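Local coordinates for protein APL1 (Anopheles gambiae, PDB 3O6N) that probably forms a complex with the leucine-rich repeat protein LRIM1 and so helps to regulate complement-like immunity in the mosquito, at residues 276-281 with 297-302; 321-326 with 342-347; 80-85 with 102-107. All coordinates share one frame; numbering follows the deposited sequence.

Overall arrangement
Three joins between successive leucine-rich repeats are sampled here, and along the chain interaction 3 comes first, then interaction 1, then interaction 2. Interactions 1 and 2 are near neighbours, their centres about 10 Å apart: strands 299-301 and 322-324 lie next to each other, and Lys298 O is placed to accept from Glu321 N and Asn322 N. Interaction 3 belongs to the other half of the solenoid, its centre about 43 Å from that of interaction 1 and about 49 Å from that of interaction 2, across the centre of the chain. Two contacts therefore pair parallel strands, while the third joins the loops that follow such strands, so the repeats are fastened at more than one level.

Interaction 1 (276-281 with 297-302); sequences RLYISN and LKVLDL
Leu277 and Leu300 lie side by side and point the same way, into the apolar interior behind two parallel strands. Followed outward, the Leu277 side chain meets the neighbouring repeat at nearly every step. Its CB is 4.0 Å from Leu297 CD1; with CG anti to the backbone N (chi1 177°), the branch then runs alongside Leu300, whose CD1 is 3.9 Å from Leu277 CG and 3.8 Å from Leu277 CD2. One methyl of Leu300 thus touches both the branch point of Leu277 and one of its methyls. A step further along, Ile279 CD1 rests 4.1 Å from Leu302 CD2, again with the two chains running the same way.

The backbones hold this register. Leu277 N donates to Val299 O, Asp301 N to Leu277 O, and Ile279 N to Asp301 O, the last at 2.8 Å. Leu277 is gripped through both its N-H and its carbonyl, which also makes a CA-H...O contact with Leu300 CA.

On the other face stand Arg276, Tyr278, Val299 and Asp301. The Tyr278 ring reaches across to the next strand, its CD1 3.8 Å from Asp301 CB and its CE1 3.9 Å from Val299 CG1, both partners met obliquely; ring and carboxylate planes are 78° apart. Asp301 OD2 accepts from a water that also bonds Ser280 OG, while OD1 pairs with Ser303. Arg276 turns its guanidinium back to a salt bridge with Glu252, while its aliphatic CG packs against CB and CG2 of Val299.

Leucines and an isoleucine inward, a mixture of charged, aromatic and aliphatic residues outward, and Asn305 bonding the carbonyls of Ile279 and Leu302 at the turn: this is the consensus strand of the leucine-rich repeat, whose stacked copies line the concave surface of the solenoid.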
# COMPACT_ATOMS: atom_id res chain seq x y z
N ARG A 276 -7.34 -6.98 -13.65
CA ARG A 276 -7.02 -7.93 -12.59
C ARG A 276 -7.96 -7.78 -11.39
O ARG A 276 -8.05 -6.71 -10.78
CB ARG A 276 -5.55 -7.78 -12.17
CG ARG A 276 -4.57 -7.91 -13.33
CD ARG A 276 -3.11 -7.81 -12.89
NE ARG A 276 -2.78 -6.50 -12.32
CZ ARG A 276 -2.41 -5.44 -13.03
NH1 ARG A 276 -2.31 -5.52 -14.35
NH2 ARG A 276 -2.12 -4.29 -12.42
N LEU A 277 -8.64 -8.87 -11.06
CA LEU A 277 -9.62 -8.88 -9.98
C LEU A 277 -9.34 -10.04 -9.05
O LEU A 277 -9.54 -11.20 -9.42
CB LEU A 277 -11.03 -9.00 -10.57
CG LEU A 277 -12.23 -9.10 -9.62
CD1 LEU A 277 -12.30 -7.92 -8.67
CD2 LEU A 277 -13.54 -9.21 -10.42
N TYR A 278 -8.86 -9.74 -7.85
CA TYR A 278 -8.53 -10.77 -6.88
C TYR A 278 -9.59 -10.84 -5.79
O TYR A 278 -9.90 -9.83 -5.16
CB TYR A 278 -7.14 -10.51 -6.27
CG TYR A 278 -6.03 -10.39 -7.29
CD1 TYR A 278 -5.41 -11.52 -7.82
CD2 TYR A 278 -5.59 -9.14 -7.71
CE1 TYR A 278 -4.38 -11.40 -8.74
CE2 TYR A 278 -4.56 -9.02 -8.63
CZ TYR A 278 -3.96 -10.15 -9.14
OH TYR A 278 -2.95 -10.02 -10.06
N ILE A 279 -10.17 -12.02 -5.61
CA ILE A 279 -11.21 -12.20 -4.61
C ILE A 279 -11.02 -13.52 -3.85
O ILE A 279 -12.00 -14.17 -3.47
CB ILE A 279 -12.63 -12.20 -5.26
CG1 ILE A 279 -12.63 -11.39 -6.56
CG2 ILE A 279 -13.67 -11.67 -4.29
CD1 ILE A 279 -14.01 -11.18 -7.16
N SER A 280 -9.78 -13.92 -3.62
CA SER A 280 -9.54 -15.19 -2.95
C SER A 280 -9.88 -15.06 -1.47
O SER A 280 -9.93 -13.96 -0.94
CB SER A 280 -8.09 -15.66 -3.11
OG SER A 280 -7.24 -14.99 -2.18
N ASN A 281 -10.12 -16.19 -0.82
CA ASN A 281 -10.25 -16.20 0.63
C ASN A 281 -11.35 -15.27 1.15
O ASN A 281 -11.17 -14.55 2.13
CB ASN A 281 -8.90 -15.89 1.29
CG ASN A 281 -7.88 -16.99 1.08
OD1 ASN A 281 -7.78 -17.93 1.88
ND2 ASN A 281 -7.10 -16.89 0.01
N LEU A 297 -11.13 -8.02 -18.70
CA LEU A 297 -10.58 -8.80 -17.59
C LEU A 297 -9.61 -9.89 -18.07
O LEU A 297 -9.90 -10.63 -19.01
CB LEU A 297 -11.69 -9.41 -16.74
CG LEU A 297 -11.28 -9.82 -15.32
CD1 LEU A 297 -10.86 -8.60 -14.50
CD2 LEU A 297 -12.41 -10.58 -14.62
N LYS A 298 -8.46 -9.98 -17.41
CA LYS A 298 -7.41 -10.94 -17.75
C LYS A 298 -7.14 -11.92 -16.62
O LYS A 298 -6.82 -13.09 -16.86
CB LYS A 298 -6.10 -10.21 -18.09
CG LYS A 298 -6.18 -9.29 -19.30
CD LYS A 298 -6.60 -10.04 -20.55
CE LYS A 298 -6.63 -9.12 -21.76
NZ LYS A 298 -7.18 -9.78 -22.98
N VAL A 299 -7.25 -11.45 -15.39
CA VAL A 299 -6.93 -12.28 -14.23
C VAL A 299 -8.09 -12.27 -13.24
O VAL A 299 -8.58 -11.21 -12.85
CB VAL A 299 -5.64 -11.80 -13.51
CG1 VAL A 299 -5.38 -12.64 -12.26
CG2 VAL A 299 -4.45 -11.86 -14.46
N LEU A 300 -8.55 -13.46 -12.86
CA LEU A 300 -9.64 -13.58 -11.90
C LEU A 300 -9.28 -14.65 -10.88
O LEU A 300 -9.16 -15.83 -11.21
CB LEU A 300 -10.95 -13.94 -12.62
CG LEU A 300 -12.22 -14.04 -11.77
CD1 LEU A 300 -12.46 -12.76 -10.97
CD2 LEU A 300 -13.44 -14.35 -12.64
N ASP A 301 -9.11 -14.23 -9.64
CA ASP A 301 -8.76 -15.15 -8.57
C ASP A 301 -9.96 -15.39 -7.67
O ASP A 301 -10.36 -14.50 -6.91
CB ASP A 301 -7.58 -14.62 -7.76
CG ASP A 301 -7.05 -15.63 -6.76
OD1 ASP A 301 -7.71 -16.67 -6.57
OD2 ASP A 301 -5.98 -15.37 -6.17
N LEU A 302 -10.53 -16.58 -7.75
CA LEU A 302 -11.68 -16.95 -6.93
C LEU A 302 -11.33 -18.10 -5.99
O LEU A 302 -12.23 -18.75 -5.45
CB LEU A 302 -12.85 -17.38 -7.82
CG LEU A 302 -13.35 -16.35 -8.83
CD1 LEU A 302 -14.25 -17.01 -9.86
CD2 LEU A 302 -14.07 -15.21 -8.11
O HOH W 1 -6.36 -13.31 -4.36

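Interaction 2 (321-326 with 342-347); sequences ENLYLD and KNLTLS. With NAG (2-acetamido-2-deoxy-beta-D-glucopyranose), chain D.
Glu321 O is gripped by two successive N-H groups of the facing segment, from Lys342 N at 2.7 Å and from Asn343 N at 3.0 Å; the second comes in nearly along the C=O axis. From there the parallel strands zip up: Leu323 N donates to Asn343 O, Thr345 N to Leu323 O, and Leu325 N to Thr345 O.

Thr345 carries the side-chain contact. Thr345 OG1, set between the backbone N and carbonyl carbon (chi1 61°), donates to the anti lone pair of Asp326 OD1 at 2.7 Å and takes a weak bond from Leu325 N. Thr345 OG1 also lies in the plane of the Tyr324 ring, at its edge, 3.5 Å from Tyr324 CD1.

Behind the strands, Leu323 and Leu344 run side by side into the leucine-rich repeat core, Leu344 CD1 sitting 3.9 Å from Leu323 CB, and Leu325 and Leu346 take the next inward positions of the motif. The opposite face belongs to the concave side of the solenoid and bears a sugar. Asn343, Leu344 and Thr345 form an N-glycosylation sequon, and Asn343 ND2 is bonded covalently to NAG C1. With its CG anti to the backbone N (chi1 -163°), Asn343 brings the sugar alongside Tyr324, whose OH donates to NAG O5 at 3.2 Å while its CE1 packs 3.3 Å from NAG C6.

Strand 343-345 is the last of the parallel series. Past it, Asp370 accepts from Leu346 N and is hydrogen-bonded to Ser347 OG.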
# COMPACT_ATOMS: atom_id res chain seq x y z
N GLU A 321 -6.95 -14.80 -19.14
CA GLU A 321 -5.66 -15.44 -19.33
C GLU A 321 -5.33 -16.27 -18.11
O GLU A 321 -4.71 -17.33 -18.22
CB GLU A 321 -4.57 -14.39 -19.59
CG GLU A 321 -4.73 -13.68 -20.93
CD GLU A 321 -3.74 -12.53 -21.10
OE1 GLU A 321 -2.83 -12.40 -20.26
OE2 GLU A 321 -3.89 -11.77 -22.08
N ASN A 322 -5.75 -15.80 -16.94
CA ASN A 322 -5.52 -16.52 -15.68
C ASN A 322 -6.81 -16.66 -14.88
O ASN A 322 -7.46 -15.67 -14.56
CB ASN A 322 -4.49 -15.79 -14.81
CG ASN A 322 -3.17 -15.58 -15.50
OD1 ASN A 322 -3.11 -15.18 -16.66
ND2 ASN A 322 -2.08 -15.86 -14.79
N LEU A 323 -7.16 -17.90 -14.54
CA LEU A 323 -8.35 -18.15 -13.72
C LEU A 323 -8.01 -19.11 -12.60
O LEU A 323 -7.52 -20.21 -12.85
CB LEU A 323 -9.49 -18.72 -14.58
CG LEU A 323 -10.76 -19.14 -13.86
CD1 LEU A 323 -11.38 -17.95 -13.14
CD2 LEU A 323 -11.76 -19.75 -14.84
N TYR A 324 -8.27 -18.71 -11.36
CA TYR A 324 -7.96 -19.57 -10.23
C TYR A 324 -9.22 -20.01 -9.51
O TYR A 324 -9.90 -19.20 -8.90
CB TYR A 324 -7.01 -18.85 -9.27
CG TYR A 324 -5.79 -18.29 -9.96
CD1 TYR A 324 -4.90 -19.13 -10.62
CD2 TYR A 324 -5.53 -16.93 -9.97
CE1 TYR A 324 -3.79 -18.63 -11.26
CE2 TYR A 324 -4.42 -16.42 -10.61
CZ TYR A 324 -3.55 -17.27 -11.25
OH TYR A 324 -2.44 -16.77 -11.89
N LEU A 325 -9.52 -21.31 -9.60
CA LEU A 325 -10.75 -21.85 -9.02
C LEU A 325 -10.47 -22.83 -7.88
O LEU A 325 -11.40 -23.31 -7.24
CB LEU A 325 -11.57 -22.56 -10.10
CG LEU A 325 -12.05 -21.69 -11.25
CD1 LEU A 325 -12.77 -22.52 -12.31
CD2 LEU A 325 -12.97 -20.59 -10.72
N ASP A 326 -9.20 -23.12 -7.63
CA ASP A 326 -8.83 -24.12 -6.63
C ASP A 326 -9.42 -23.78 -5.26
O ASP A 326 -9.66 -22.62 -4.94
CB ASP A 326 -7.31 -24.26 -6.54
CG ASP A 326 -6.63 -23.00 -6.04
OD1 ASP A 326 -6.35 -22.10 -6.87
OD2 ASP A 326 -6.38 -22.90 -4.82
N LYS A 342 -4.31 -19.26 -20.09
CA LYS A 342 -2.92 -19.69 -20.09
C LYS A 342 -2.53 -20.29 -18.75
O LYS A 342 -1.57 -21.06 -18.65
CB LYS A 342 -2.00 -18.51 -20.42
CG LYS A 342 -2.18 -17.94 -21.82
CD LYS A 342 -1.94 -19.01 -22.88
CE LYS A 342 -2.12 -18.44 -24.28
NZ LYS A 342 -1.89 -19.46 -25.33
N ASN A 343 -3.27 -19.94 -17.70
CA ASN A 343 -3.02 -20.46 -16.36
C ASN A 343 -4.35 -20.71 -15.65
O ASN A 343 -5.12 -19.78 -15.43
CB ASN A 343 -2.17 -19.47 -15.56
CG ASN A 343 -1.53 -20.10 -14.32
OD1 ASN A 343 -2.07 -21.05 -13.75
ND2 ASN A 343 -0.38 -19.57 -13.92
N LEU A 344 -4.60 -21.97 -15.30
CA LEU A 344 -5.86 -22.37 -14.69
C LEU A 344 -5.61 -23.29 -13.50
O LEU A 344 -4.86 -24.26 -13.61
CB LEU A 344 -6.73 -23.09 -15.72
CG LEU A 344 -8.08 -23.67 -15.30
CD1 LEU A 344 -9.03 -22.56 -14.85
CD2 LEU A 344 -8.69 -24.48 -16.44
N THR A 345 -6.20 -22.98 -12.35
CA THR A 345 -6.13 -23.89 -11.20
C THR A 345 -7.51 -24.51 -10.92
O THR A 345 -8.53 -23.82 -11.00
CB THR A 345 -5.58 -23.23 -9.93
OG1 THR A 345 -6.42 -22.14 -9.53
CG2 THR A 345 -4.15 -22.72 -10.17
N LEU A 346 -7.52 -25.80 -10.59
CA LEU A 346 -8.77 -26.57 -10.53
C LEU A 346 -8.85 -27.52 -9.34
O LEU A 346 -9.90 -28.10 -9.08
CB LEU A 346 -8.92 -27.39 -11.81
CG LEU A 346 -8.98 -26.62 -13.13
CD1 LEU A 346 -8.87 -27.58 -14.32
CD2 LEU A 346 -10.26 -25.79 -13.21
N SER A 347 -7.74 -27.69 -8.63
CA SER A 347 -7.69 -28.72 -7.59
C SER A 347 -8.50 -28.35 -6.35
O SER A 347 -8.91 -27.20 -6.17
CB SER A 347 -6.24 -29.06 -7.22
OG SER A 347 -5.64 -28.02 -6.46
C1 NAG D . -0.04 -20.10 -12.62
C2 NAG D . 1.48 -19.92 -12.54
C3 NAG D . 2.02 -20.18 -11.14
C4 NAG D . 1.18 -19.49 -10.08
C5 NAG D . -0.30 -19.79 -10.28
C6 NAG D . -1.15 -19.05 -9.25
C7 NAG D . 2.78 -20.35 -14.54
C8 NAG D . 3.27 -21.38 -15.51
N2 NAG D . 2.13 -20.81 -13.48
O3 NAG D . 3.35 -19.70 -11.06
O4 NAG D . 1.58 -19.93 -8.80
O5 NAG D . -0.70 -19.41 -11.58
O6 NAG D . -1.74 -19.97 -8.36
O7 NAG D . 2.98 -19.15 -14.74

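Interaction 3 (80-85 with 102-107)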
# COMPACT_ATOMS: atom_id res chain seq x y z
N GLN A 80 20.87 6.45 14.26
CA GLN A 80 20.54 6.05 15.63
C GLN A 80 20.09 7.22 16.50
O GLN A 80 20.42 7.30 17.68
CB GLN A 80 21.71 5.29 16.26
CG GLN A 80 22.11 4.06 15.44
CD GLN A 80 23.27 3.29 16.04
OE1 GLN A 80 23.24 2.92 17.22
NE2 GLN A 80 24.29 3.03 15.23
N ILE A 81 19.32 8.13 15.90
CA ILE A 81 18.82 9.31 16.60
C ILE A 81 17.64 8.95 17.49
O ILE A 81 16.67 8.34 17.03
CB ILE A 81 18.35 10.39 15.61
CG1 ILE A 81 19.47 10.74 14.63
CG2 ILE A 81 17.86 11.64 16.36
CD1 ILE A 81 19.08 11.79 13.61
N GLU A 82 17.71 9.33 18.76
CA GLU A 82 16.62 9.08 19.70
C GLU A 82 15.87 10.36 20.04
O GLU A 82 14.68 10.31 20.37
CB GLU A 82 17.16 8.45 20.98
CG GLU A 82 17.81 7.10 20.77
CD GLU A 82 18.40 6.54 22.04
OE1 GLU A 82 17.71 6.54 23.07
OE2 GLU A 82 19.57 6.10 21.99
N GLU A 83 16.55 11.49 19.96
CA GLU A 83 15.93 12.78 20.27
C GLU A 83 16.46 13.88 19.37
O GLU A 83 17.61 13.84 18.92
CB GLU A 83 16.16 13.15 21.74
CG GLU A 83 15.58 14.50 22.13
CD GLU A 83 15.74 14.80 23.61
OE1 GLU A 83 15.86 13.84 24.40
OE2 GLU A 83 15.74 15.99 23.98
N ILE A 84 15.61 14.87 19.10
CA ILE A 84 15.99 16.02 18.29
C ILE A 84 16.04 17.24 19.20
O ILE A 84 15.06 17.55 19.87
CB ILE A 84 14.93 16.30 17.21
CG1 ILE A 84 14.82 15.12 16.24
CG2 ILE A 84 15.26 17.59 16.46
CD1 ILE A 84 13.68 15.27 15.25
N ASP A 85 17.17 17.94 19.22
CA ASP A 85 17.27 19.16 20.02
C ASP A 85 16.17 20.13 19.60
O ASP A 85 15.89 20.26 18.41
CB ASP A 85 18.63 19.82 19.87
CG ASP A 85 18.79 21.04 20.77
OD1 ASP A 85 19.16 20.85 21.95
OD2 ASP A 85 18.54 22.17 20.31
N PHE A 102 14.52 5.47 9.81
CA PHE A 102 15.38 4.43 10.36
C PHE A 102 16.17 4.93 11.57
O PHE A 102 17.37 4.71 11.68
CB PHE A 102 16.29 3.88 9.27
CG PHE A 102 15.58 3.65 7.96
CD1 PHE A 102 14.80 2.52 7.78
CD2 PHE A 102 15.65 4.58 6.94
CE1 PHE A 102 14.12 2.31 6.58
CE2 PHE A 102 14.98 4.38 5.74
CZ PHE A 102 14.22 3.24 5.57
N ASN A 103 15.46 5.59 12.48
CA ASN A 103 16.04 6.00 13.75
C ASN A 103 15.19 5.47 14.91
O ASN A 103 14.52 4.45 14.77
CB ASN A 103 16.19 7.52 13.81
CG ASN A 103 17.28 8.02 12.88
OD1 ASN A 103 18.45 7.68 13.05
ND2 ASN A 103 16.90 8.82 11.89
N ALA A 104 15.25 6.15 16.05
CA ALA A 104 14.44 5.76 17.20
C ALA A 104 13.81 6.99 17.83
O ALA A 104 13.74 7.11 19.06
CB ALA A 104 15.28 4.98 18.21
N ILE A 105 13.33 7.90 16.99
CA ILE A 105 12.81 9.18 17.46
C ILE A 105 11.44 9.01 18.09
O ILE A 105 10.52 8.48 17.46
CB ILE A 105 12.73 10.20 16.31
CG1 ILE A 105 14.13 10.44 15.73
CG2 ILE A 105 12.11 11.52 16.79
CD1 ILE A 105 14.13 11.10 14.37
N ARG A 106 11.31 9.45 19.34
CA ARG A 106 10.10 9.22 20.11
C ARG A 106 9.06 10.32 19.95
O ARG A 106 7.86 10.08 20.08
CB ARG A 106 10.44 9.03 21.59
CG ARG A 106 11.47 7.94 21.85
CD ARG A 106 11.49 7.54 23.32
NE ARG A 106 10.23 6.92 23.73
CZ ARG A 106 9.92 5.65 23.53
NH1 ARG A 106 10.79 4.84 22.92
NH2 ARG A 106 8.75 5.17 23.93
N TYR A 107 9.51 11.54 19.69
CA TYR A 107 8.58 12.65 19.50
C TYR A 107 9.18 13.77 18.66
O TYR A 107 10.40 13.92 18.57
CB TYR A 107 8.11 13.20 20.85
CG TYR A 107 9.18 13.95 21.60
CD1 TYR A 107 9.25 15.34 21.54
CD2 TYR A 107 10.12 13.28 22.36
CE1 TYR A 107 10.22 16.04 22.23
CE2 TYR A 107 11.10 13.97 23.05
CZ TYR A 107 11.15 15.35 22.98
OH TYR A 107 12.12 16.04 23.66
O HOH W 2 19.44 3.90 13.33
O HOH W 3 12.54 11.67 21.07
O HOH W 4 12.80 14.39 19.87
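This is a contact mainly between loops of consecutive leucine-rich repeats, though 80-85 includes the short strand 83-84; Ile81 meets Asn103 and Ile105 where the chain has left the parallel strands and heads for the convex side. Asn103 is the asparagine of the repeat consensus. Asn103 OD1 accepts from Ile81 N at 3.0 Å; the bond is straight at the hydrogen (175°), yet the donor stands 46° above the plane of the carbonyl. The same oxygen accepts from Leu79 N, and ND2 donates to the carbonyls of Leu76 and Met100. Both ends of the amide are thus satisfied by backbone groups, which fixes its rotation and ties one turn to the next. Return traffic comes from Ala104 N, which donates to Ile81 O at 2.8 Å.

Inward of this polar seam, the isoleucines pack together. Ile81 and Ile105 lie side by side, pointing the same way, with Ile81 CG2 4.0 Å from Ile105 CG1; the tip of Ile84 follows, its CD1 4.3 Å from Ile105 CD1. Ile81 crosses the amide at a slant, its CG1 3.6 Å from Asn103 OD1.

Further on, water takes the place of direct bonds. One molecule donates to Glu82 O at 2.6 Å and accepts from Arg106 N. Another accepts from Ile84 N and donates to Tyr107 O. The oxygen of this second water sits 3.5 Å above the plane of the Tyr107 ring, over its centre.

In the fold, segment 80-85 comes after strand 73-75, and segment 102-107 comes after strand 97-99 and leads toward strand 121-123. On the preceding side, strand 83-84 pairs in parallel with strand 59-60; on the following side the asparagine pattern continues, Ile105 N donating to Asn127 OD1.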